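PDB 2HY5: putative sulfurtransferase DsrE from Allochromatium vinosum, which is of uncertain function but probably carries and transfers sulfur, and could take part in the oxidation of intracellular sulfur. Local coordinates for residues A[1-14]-A[118-130]. Sequence-based numbering, arbitrary orientation.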
ATOM      1  N   MET A   1      17.462  -3.147  26.487  1.00 15.90           N
ATOM      2  CA  MET A   1      16.255  -4.002  26.318  1.00 15.79           C
ATOM      3  C   MET A   1      16.380  -4.886  25.083  1.00 12.32           C
ATOM      4  O   MET A   1      17.301  -4.720  24.281  1.00 11.05           O
ATOM      5  CB  MET A   1      14.999  -3.134  26.195  1.00 24.89           C
ATOM      6  CG  MET A   1      14.693  -2.296  27.425  1.00 31.61           C
ATOM      7  SD  MET A   1      13.048  -1.562  27.350  1.00 36.46           S
ATOM      8  CE  MET A   1      12.144  -2.654  28.457  1.00 37.05           C
ATOM      9  N   LYS A   2      15.448  -5.826  24.946  1.00 10.58           N
ATOM     10  CA  LYS A   2      15.419  -6.750  23.814  1.00  9.41           C
ATOM     11  C   LYS A   2      14.265  -6.379  22.881  1.00  9.21           C
ATOM     12  O   LYS A   2      13.138  -6.174  23.328  1.00  8.59           O
ATOM     13  CB  LYS A   2      15.221  -8.187  24.305  1.00 17.80           C
ATOM     14  CG  LYS A   2      16.244  -8.663  25.319  1.00 23.70           C
ATOM     15  CD  LYS A   2      15.938 -10.093  25.745  1.00 27.24           C
ATOM     16  CE  LYS A   2      16.940 -10.611  26.761  1.00 30.11           C
ATOM     17  NZ  LYS A   2      16.617 -12.001  27.189  1.00 32.81           N
ATOM     18  N   PHE A   3      14.560  -6.310  21.586  1.00  7.23           N
ATOM     19  CA  PHE A   3      13.569  -5.956  20.569  1.00  9.51           C
ATOM     20  C   PHE A   3      13.225  -7.082  19.612  1.00 10.44           C
ATOM     21  O   PHE A   3      14.066  -7.912  19.279  1.00 11.84           O
ATOM     22  CB  PHE A   3      14.082  -4.808  19.698  1.00  8.01           C
ATOM     23  CG  PHE A   3      14.076  -3.474  20.368  1.00  8.88           C
ATOM     24  CD1 PHE A   3      12.903  -2.730  20.447  1.00  9.74           C
ATOM     25  CD2 PHE A   3      15.244  -2.955  20.915  1.00 10.68           C
ATOM     26  CE1 PHE A   3      12.895  -1.479  21.067  1.00  9.51           C
ATOM     27  CE2 PHE A   3      15.246  -1.708  21.534  1.00 11.67           C
ATOM     28  CZ  PHE A   3      14.072  -0.970  21.611  1.00 10.78           C
ATOM     29  N   ALA A   4      11.974  -7.079  19.169  1.00  6.52           N
ATOM     30  CA  ALA A   4      11.497  -8.023  18.171  1.00  7.70           C
ATOM     31  C   ALA A   4      11.034  -7.066  17.077  1.00  7.35           C
ATOM     32  O   ALA A   4      10.185  -6.211  17.327  1.00  9.10           O
ATOM     33  CB  ALA A   4      10.322  -8.832  18.704  1.00  9.39           C
ATOM     34  N   LEU A   5      11.612  -7.171  15.884  1.00  7.49           N
ATOM     35  CA  LEU A   5      11.219  -6.284  14.789  1.00  8.02           C
ATOM     36  C   LEU A   5      10.474  -7.059  13.715  1.00  9.08           C
ATOM     37  O   LEU A   5      10.896  -8.138  13.313  1.00  8.59           O
ATOM     38  CB  LEU A   5      12.448  -5.615  14.166  1.00 11.17           C
ATOM     39  CG  LEU A   5      13.363  -4.821  15.102  1.00 12.37           C
ATOM     40  CD1 LEU A   5      14.447  -4.141  14.279  1.00 14.78           C
ATOM     41  CD2 LEU A   5      12.564  -3.788  15.882  1.00 14.26           C
ATOM     42  N   GLN A   6       9.364  -6.496  13.253  1.00  8.84           N
ATOM     43  CA  GLN A   6       8.544  -7.119  12.225  1.00 10.67           C
ATOM     44  C   GLN A   6       8.491  -6.167  11.033  1.00 10.18           C
ATOM     45  O   GLN A   6       8.220  -4.979  11.204  1.00  8.83           O
ATOM     46  CB  GLN A   6       7.131  -7.364  12.767  1.00  9.90           C
ATOM     47  CG  GLN A   6       6.239  -8.207  11.859  1.00 12.89           C
ATOM     48  CD  GLN A   6       4.805  -8.269  12.363  1.00 14.63           C
ATOM     49  OE1 GLN A   6       4.561  -8.396  13.565  1.00 15.29           O
ATOM     50  NE2 GLN A   6       3.849  -8.223  11.437  1.00 14.55           N
ATOM     51  N   ILE A   7       8.769  -6.688   9.840  1.00  6.26           N
ATOM     52  CA  ILE A   7       8.747  -5.886   8.618  1.00  7.82           C
ATOM     53  C   ILE A   7       7.728  -6.527   7.677  1.00  7.83           C
ATOM     54  O   ILE A   7       7.865  -7.693   7.312  1.00  7.47           O
ATOM     55  CB  ILE A   7      10.150  -5.844   7.974  1.00  9.10           C
ATOM     56  CG1 ILE A   7      11.131  -5.193   8.960  1.00 12.65           C
ATOM     57  CG2 ILE A   7      10.117  -5.051   6.669  1.00  9.93           C
ATOM     58  CD1 ILE A   7      12.571  -5.261   8.543  1.00 15.46           C
ATOM     59  N   ASN A   8       6.711  -5.755   7.291  1.00  7.64           N
ATOM     60  CA  ASN A   8       5.622  -6.261   6.454  1.00  9.46           C
ATOM     61  C   ASN A   8       5.611  -5.902   4.980  1.00  9.65           C
ATOM     62  O   ASN A   8       4.721  -6.347   4.251  1.00 11.41           O
ATOM     63  CB  ASN A   8       4.272  -5.812   7.020  1.00 11.23           C
ATOM     64  CG  ASN A   8       4.088  -6.180   8.477  1.00 12.97           C
ATOM     65  OD1 ASN A   8       4.618  -7.182   8.951  1.00 17.03           O
ATOM     66  ND2 ASN A   8       3.303  -5.382   9.186  1.00 15.14           N
ATOM     67  N   GLU A   9       6.568  -5.104   4.531  1.00  7.13           N
ATOM     68  CA  GLU A   9       6.573  -4.698   3.134  1.00  9.24           C
ATOM     69  C   GLU A   9       7.853  -5.026   2.401  1.00  8.96           C
ATOM     70  O   GLU A   9       8.918  -5.148   3.005  1.00  7.74           O
ATOM     71  CB  GLU A   9       6.315  -3.197   3.037  1.00 13.85           C
ATOM     72  CG  GLU A   9       5.084  -2.739   3.786  1.00 15.78           C
ATOM     73  CD  GLU A   9       3.825  -3.470   3.356  1.00 19.40           C
ATOM     74  OE1 GLU A   9       3.717  -3.818   2.161  1.00 17.02           O
ATOM     75  OE2 GLU A   9       2.936  -3.678   4.211  1.00 20.79           O
ATOM     76  N   GLY A  10       7.732  -5.145   1.083  1.00 10.36           N
ATOM     77  CA  GLY A  10       8.879  -5.449   0.255  1.00 12.18           C
ATOM     78  C   GLY A  10       9.850  -4.289   0.152  1.00 10.73           C
ATOM     79  O   GLY A  10       9.494  -3.140   0.438  1.00 12.22           O
ATOM     80  N   PRO A  11      11.095  -4.563  -0.259  1.00  9.74           N
ATOM     81  CA  PRO A  11      12.126  -3.535  -0.401  1.00  9.31           C
ATOM     82  C   PRO A  11      11.803  -2.532  -1.508  1.00 10.12           C
ATOM     83  O   PRO A  11      11.218  -2.887  -2.532  1.00  9.12           O
ATOM     84  CB  PRO A  11      13.380  -4.352  -0.698  1.00 13.72           C
ATOM     85  CG  PRO A  11      12.832  -5.516  -1.477  1.00 13.06           C
ATOM     86  CD  PRO A  11      11.592  -5.879  -0.701  1.00 12.27           C
ATOM     87  N   TYR A  12      12.178  -1.278  -1.271  1.00  9.69           N
ATOM     88  CA  TYR A  12      11.989  -0.172  -2.211  1.00  9.18           C
ATOM     89  C   TYR A  12      10.559   0.314  -2.411  1.00  7.94           C
ATOM     90  O   TYR A  12      10.316   1.519  -2.374  1.00  9.19           O
ATOM     91  CB  TYR A  12      12.608  -0.517  -3.575  1.00  9.29           C
ATOM     92  CG  TYR A  12      14.082  -0.868  -3.486  1.00  9.52           C
ATOM     93  CD1 TYR A  12      14.501  -2.194  -3.513  1.00  9.33           C
ATOM     94  CD2 TYR A  12      15.044   0.125  -3.303  1.00 10.27           C
ATOM     95  CE1 TYR A  12      15.849  -2.530  -3.352  1.00 10.27           C
ATOM     96  CE2 TYR A  12      16.391  -0.194  -3.143  1.00 12.31           C
ATOM     97  CZ  TYR A  12      16.784  -1.524  -3.167  1.00 11.85           C
ATOM     98  OH  TYR A  12      18.106  -1.856  -2.997  1.00 13.62           O
ATOM     99  N   GLN A  13       9.618  -0.606  -2.612  1.00  8.42           N
ATOM    100  CA  GLN A  13       8.219  -0.228  -2.827  1.00  7.31           C
ATOM    101  C   GLN A  13       7.707   0.649  -1.687  1.00  6.96           C
ATOM    102  O   GLN A  13       7.000   1.623  -1.915  1.00  5.55           O
ATOM    103  CB  GLN A  13       7.340  -1.475  -2.944  1.00  6.97           C
ATOM    104  CG  GLN A  13       5.876  -1.179  -3.293  1.00 10.01           C
ATOM    105  CD  GLN A  13       5.609  -1.147  -4.788  1.00 14.12           C
ATOM    106  OE1 GLN A  13       6.532  -1.165  -5.604  1.00 11.41           O
ATOM    107  NE2 GLN A  13       4.333  -1.104  -5.155  1.00 14.59           N
ATOM    108  N   HIS A  14       8.053   0.277  -0.459  1.00  7.04           N
ATOM    109  CA  HIS A  14       7.651   1.029   0.727  1.00  7.19           C
ATOM    110  C   HIS A  14       8.882   1.303   1.580  1.00  6.58           C
ATOM    111  O   HIS A  14       9.830   0.515   1.589  1.00  7.92           O
ATOM    112  CB  HIS A  14       6.626   0.240   1.545  1.00  7.34           C
ATOM    113  CG  HIS A  14       5.310   0.057   0.855  1.00  9.46           C
ATOM    114  ND1 HIS A  14       5.032  -1.027   0.051  1.00 13.42           N
ATOM    115  CD2 HIS A  14       4.193   0.826   0.847  1.00 10.93           C
ATOM    116  CE1 HIS A  14       3.802  -0.922  -0.421  1.00  9.04           C
ATOM    117  NE2 HIS A  14       3.270   0.192   0.049  1.00 13.95           N
ATOM    118  N   ALA A 118       9.251 -14.487  19.423  1.00  8.33           N
ATOM    119  CA  ALA A 118      10.061 -13.291  19.643  1.00  8.17           C
ATOM    120  C   ALA A 118       9.291 -12.236  20.428  1.00  9.23           C
ATOM    121  O   ALA A 118       9.865 -11.534  21.263  1.00  7.68           O
ATOM    122  CB  ALA A 118      10.530 -12.709  18.303  1.00  6.59           C
ATOM    123  N   ALA A 119       7.994 -12.121  20.150  1.00  8.68           N
ATOM    124  CA  ALA A 119       7.144 -11.160  20.846  1.00 10.37           C
ATOM    125  C   ALA A 119       7.085 -11.509  22.326  1.00 11.64           C
ATOM    126  O   ALA A 119       6.970 -10.627  23.180  1.00 12.97           O
ATOM    127  CB  ALA A 119       5.735 -11.167  20.247  1.00  8.07           C
ATOM    128  N   ILE A 120       7.171 -12.798  22.630  1.00 11.43           N
ATOM    129  CA  ILE A 120       7.138 -13.256  24.013  1.00 12.73           C
ATOM    130  C   ILE A 120       8.467 -12.988  24.719  1.00 13.58           C
ATOM    131  O   ILE A 120       8.491 -12.536  25.864  1.00 14.73           O
ATOM    132  CB  ILE A 120       6.838 -14.771  24.092  1.00 13.04           C
ATOM    133  CG1 ILE A 120       5.426 -15.049  23.561  1.00 13.13           C
ATOM    134  CG2 ILE A 120       6.987 -15.261  25.523  1.00 13.10           C
ATOM    135  CD1 ILE A 120       5.039 -16.516  23.562  1.00 15.53           C
ATOM    136  N   GLN A 121       9.569 -13.256  24.024  1.00 12.89           N
ATOM    137  CA  GLN A 121      10.899 -13.077  24.597  1.00 13.55           C
ATOM    138  C   GLN A 121      11.386 -11.635  24.661  1.00 12.42           C
ATOM    139  O   GLN A 121      12.091 -11.262  25.597  1.00 14.71           O
ATOM    140  CB  GLN A 121      11.921 -13.909  23.818  1.00 15.76           C
ATOM    141  CG  GLN A 121      11.650 -15.407  23.828  1.00 21.29           C
ATOM    142  CD  GLN A 121      11.620 -15.983  25.231  1.00 25.82           C
ATOM    143  OE1 GLN A 121      12.484 -15.680  26.055  1.00 27.37           O
ATOM    144  NE2 GLN A 121      10.632 -16.832  25.504  1.00 27.22           N
ATOM    145  N   ALA A 122      11.014 -10.825  23.675  1.00  8.19           N
ATOM    146  CA  ALA A 122      11.451  -9.432  23.631  1.00  8.43           C
ATOM    147  C   ALA A 122      10.660  -8.509  24.550  1.00  8.13           C
ATOM    148  O   ALA A 122       9.535  -8.811  24.946  1.00 10.49           O
ATOM    149  CB  ALA A 122      11.386  -8.913  22.201  1.00  8.38           C
ATOM    150  N   ASP A 123      11.268  -7.380  24.889  1.00  8.91           N
ATOM    151  CA  ASP A 123      10.625  -6.397  25.748  1.00  9.58           C
ATOM    152  C   ASP A 123       9.698  -5.516  24.919  1.00  8.41           C
ATOM    153  O   ASP A 123       8.682  -5.033  25.415  1.00  9.10           O
ATOM    154  CB  ASP A 123      11.681  -5.529  26.431  1.00 15.43           C
ATOM    155  CG  ASP A 123      12.556  -6.322  27.377  1.00 18.10           C
ATOM    156  OD1 ASP A 123      12.000  -6.957  28.299  1.00 19.38           O
ATOM    157  OD2 ASP A 123      13.792  -6.310  27.203  1.00 19.40           O
ATOM    158  N   ARG A 124      10.051  -5.319  23.652  1.00  7.45           N
ATOM    159  CA  ARG A 124       9.254  -4.488  22.755  1.00  8.14           C
ATOM    160  C   ARG A 124       9.125  -5.108  21.367  1.00  8.95           C
ATOM    161  O   ARG A 124      10.075  -5.700  20.851  1.00  8.53           O
ATOM    162  CB  ARG A 124       9.896  -3.107  22.604  1.00  7.74           C
ATOM    163  CG  ARG A 124      10.091  -2.351  23.907  1.00  8.43           C
ATOM    164  CD  ARG A 124       8.776  -1.856  24.469  1.00 10.68           C
ATOM    165  NE  ARG A 124       8.988  -1.044  25.665  1.00 10.90           N
ATOM    166  CZ  ARG A 124       9.168  -1.535  26.884  1.00 11.94           C
ATOM    167  NH1 ARG A 124       9.157  -2.843  27.087  1.00 11.63           N
ATOM    168  NH2 ARG A 124       9.362  -0.710  27.905  1.00 12.98           N
ATOM    169  N   LEU A 125       7.940  -4.973  20.783  1.00  9.85           N
ATOM    170  CA  LEU A 125       7.674  -5.465  19.435  1.00  9.52           C
ATOM    171  C   LEU A 125       7.418  -4.225  18.591  1.00 10.53           C
ATOM    172  O   LEU A 125       6.428  -3.517  18.798  1.00 11.66           O
ATOM    173  CB  LEU A 125       6.437  -6.363  19.404  1.00  8.06           C
ATOM    174  CG  LEU A 125       5.903  -6.710  18.007  1.00  6.35           C
ATOM    175  CD1 LEU A 125       6.913  -7.558  17.234  1.00  7.31           C
ATOM    176  CD2 LEU A 125       4.586  -7.441  18.159  1.00  8.65           C
ATOM    177  N   VAL A 126       8.314  -3.961  17.648  1.00  8.31           N
ATOM    178  CA  VAL A 126       8.192  -2.792  16.792  1.00  7.53           C
ATOM    179  C   VAL A 126       7.899  -3.256  15.374  1.00  8.52           C
ATOM    180  O   VAL A 126       8.715  -3.938  14.752  1.00  8.15           O
ATOM    181  CB  VAL A 126       9.485  -1.954  16.826  1.00  6.71           C
ATOM    182  CG1 VAL A 126       9.267  -0.627  16.120  1.00  6.51           C
ATOM    183  CG2 VAL A 126       9.901  -1.719  18.268  1.00  8.32           C
ATOM    184  N   VAL A 127       6.722  -2.880  14.882  1.00  6.11           N
ATOM    185  CA  VAL A 127       6.260  -3.275  13.557  1.00  6.13           C
ATOM    186  C   VAL A 127       6.392  -2.160  12.530  1.00  5.81           C
ATOM    187  O   VAL A 127       6.020  -1.014  12.781  1.00  5.98           O
ATOM    188  CB  VAL A 127       4.781  -3.722  13.609  1.00 10.23           C
ATOM    189  CG1 VAL A 127       4.349  -4.261  12.242  1.00  9.73           C
ATOM    190  CG2 VAL A 127       4.594  -4.780  14.683  1.00 12.08           C
ATOM    191  N   PHE A 128       6.927  -2.510  11.367  1.00  7.15           N
ATOM    192  CA  PHE A 128       7.112  -1.553  10.289  1.00  7.42           C
ATOM    193  C   PHE A 128       6.323  -2.036   9.089  1.00 10.43           C
ATOM    194  O   PHE A 128       6.556  -3.132   8.585  1.00 11.33           O
ATOM    195  CB  PHE A 128       8.595  -1.434   9.927  1.00  6.39           C
ATOM    196  CG  PHE A 128       9.440  -0.839  11.020  1.00  7.11           C
ATOM    197  CD1 PHE A 128       9.907  -1.630  12.069  1.00  8.73           C
ATOM    198  CD2 PHE A 128       9.732   0.521  11.023  1.00  9.14           C
ATOM    199  CE1 PHE A 128      10.657  -1.072  13.109  1.00  8.12           C
ATOM    200  CE2 PHE A 128      10.484   1.093  12.062  1.00  9.19           C
ATOM    201  CZ  PHE A 128      10.944   0.293  13.105  1.00  8.54           C
ATOM    202  N   GLY A 129       5.382  -1.221   8.633  1.00 10.56           N
ATOM    203  CA  GLY A 129       4.579  -1.622   7.497  1.00 12.58           C
ATOM    204  C   GLY A 129       4.020  -0.441   6.741  1.00 15.59           C
ATOM    205  O   GLY A 129       4.625   0.629   6.709  1.00 14.51           O
ATOM    206  N   ASP A 130       2.849  -0.648   6.142  1.00 27.78           N
ATOM    207  CA  ASP A 130       2.160   0.379   5.364  1.00 33.14           C
ATOM    208  C   ASP A 130       0.934   0.891   6.097  1.00 34.64           C
ATOM    209  O   ASP A 130      -0.116   0.212   6.035  1.00 37.14           O
ATOM    210  CB  ASP A 130       1.733  -0.182   4.012  1.00 60.87           C
ATOM    211  CG  ASP A 130       2.907  -0.577   3.165  1.00 65.08           C
ATOM    212  OD1 ASP A 130       2.697  -1.254   2.136  1.00 69.17           O
ATOM    213  OD2 ASP A 130       4.042  -0.197   3.525  1.00 69.97           O
ATOM    214  OXT ASP A 130       1.034   1.961   6.727  1.00 60.53           O
TER
HETATM  215  O   HOH W   1      13.544 -12.652  27.318  1.00 37.55           O
HETATM  216  O   HOH W   2       1.751  -3.526   6.688  1.00 19.81           O
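Ala4 and Gln6 alternate as donor and acceptor with strand 124-128: Ala4 N binds Arg124 O and Ala4 O takes Val126 N, then Gln6 N binds Val126 O and Gln6 O takes Phe128 N. Asn8 N to Phe128 O (2.9 Å) extends this parallel pairing past strand 2-7. Lys2 O accepts both Asp123 N (2.7 Å) and Arg124 N, while Lys2 N returns a bond to Asp123 OD2 (2.8 Å) on its anti side. The pair belongs to the parallel five-stranded sheet of an alpha/beta fold, with 2-7 between 33-39 and 124-128, an outermost strand within the chain. Helix 16-29 packs on the face bearing Leu5, Ile7 and Phe128; on the other, Ala4 CB meets Ala118 CB of helix 113-121 and Ala122 CB (3.7 Å), just beyond the helix end. Leu5 CD2 lies beside Val126 CB (3.7 Å), and the Phe3 ring meets Val126 CG2 and the aliphatic Arg124 CB obliquely. The bent Met1 chain (chi3 102°) sets Met1 CE over one guanidinium face, 3.3 Å from Arg124 NH1; Arg124 NE and NH2 bind backbone carbonyls of the DsrH chain. Gln6 runs alongside Val127, its CG turned away from the backbone N (chi1 -171°); Gln6 NE2 donates to Asn8 OD1 (2.8 Å), in the carbonyl plane on a lone pair, whereas buried OE1 has no partner. Glu9 OE2 binds Tyr21 of a DsrF chain and a water that also accepts from Asp130 N. The side-chain carboxylate of C-terminal Asp130 lies over one His14 ring face, modelled doubtfully close; if so placed, an alanine here would probably leave a gap beneath it.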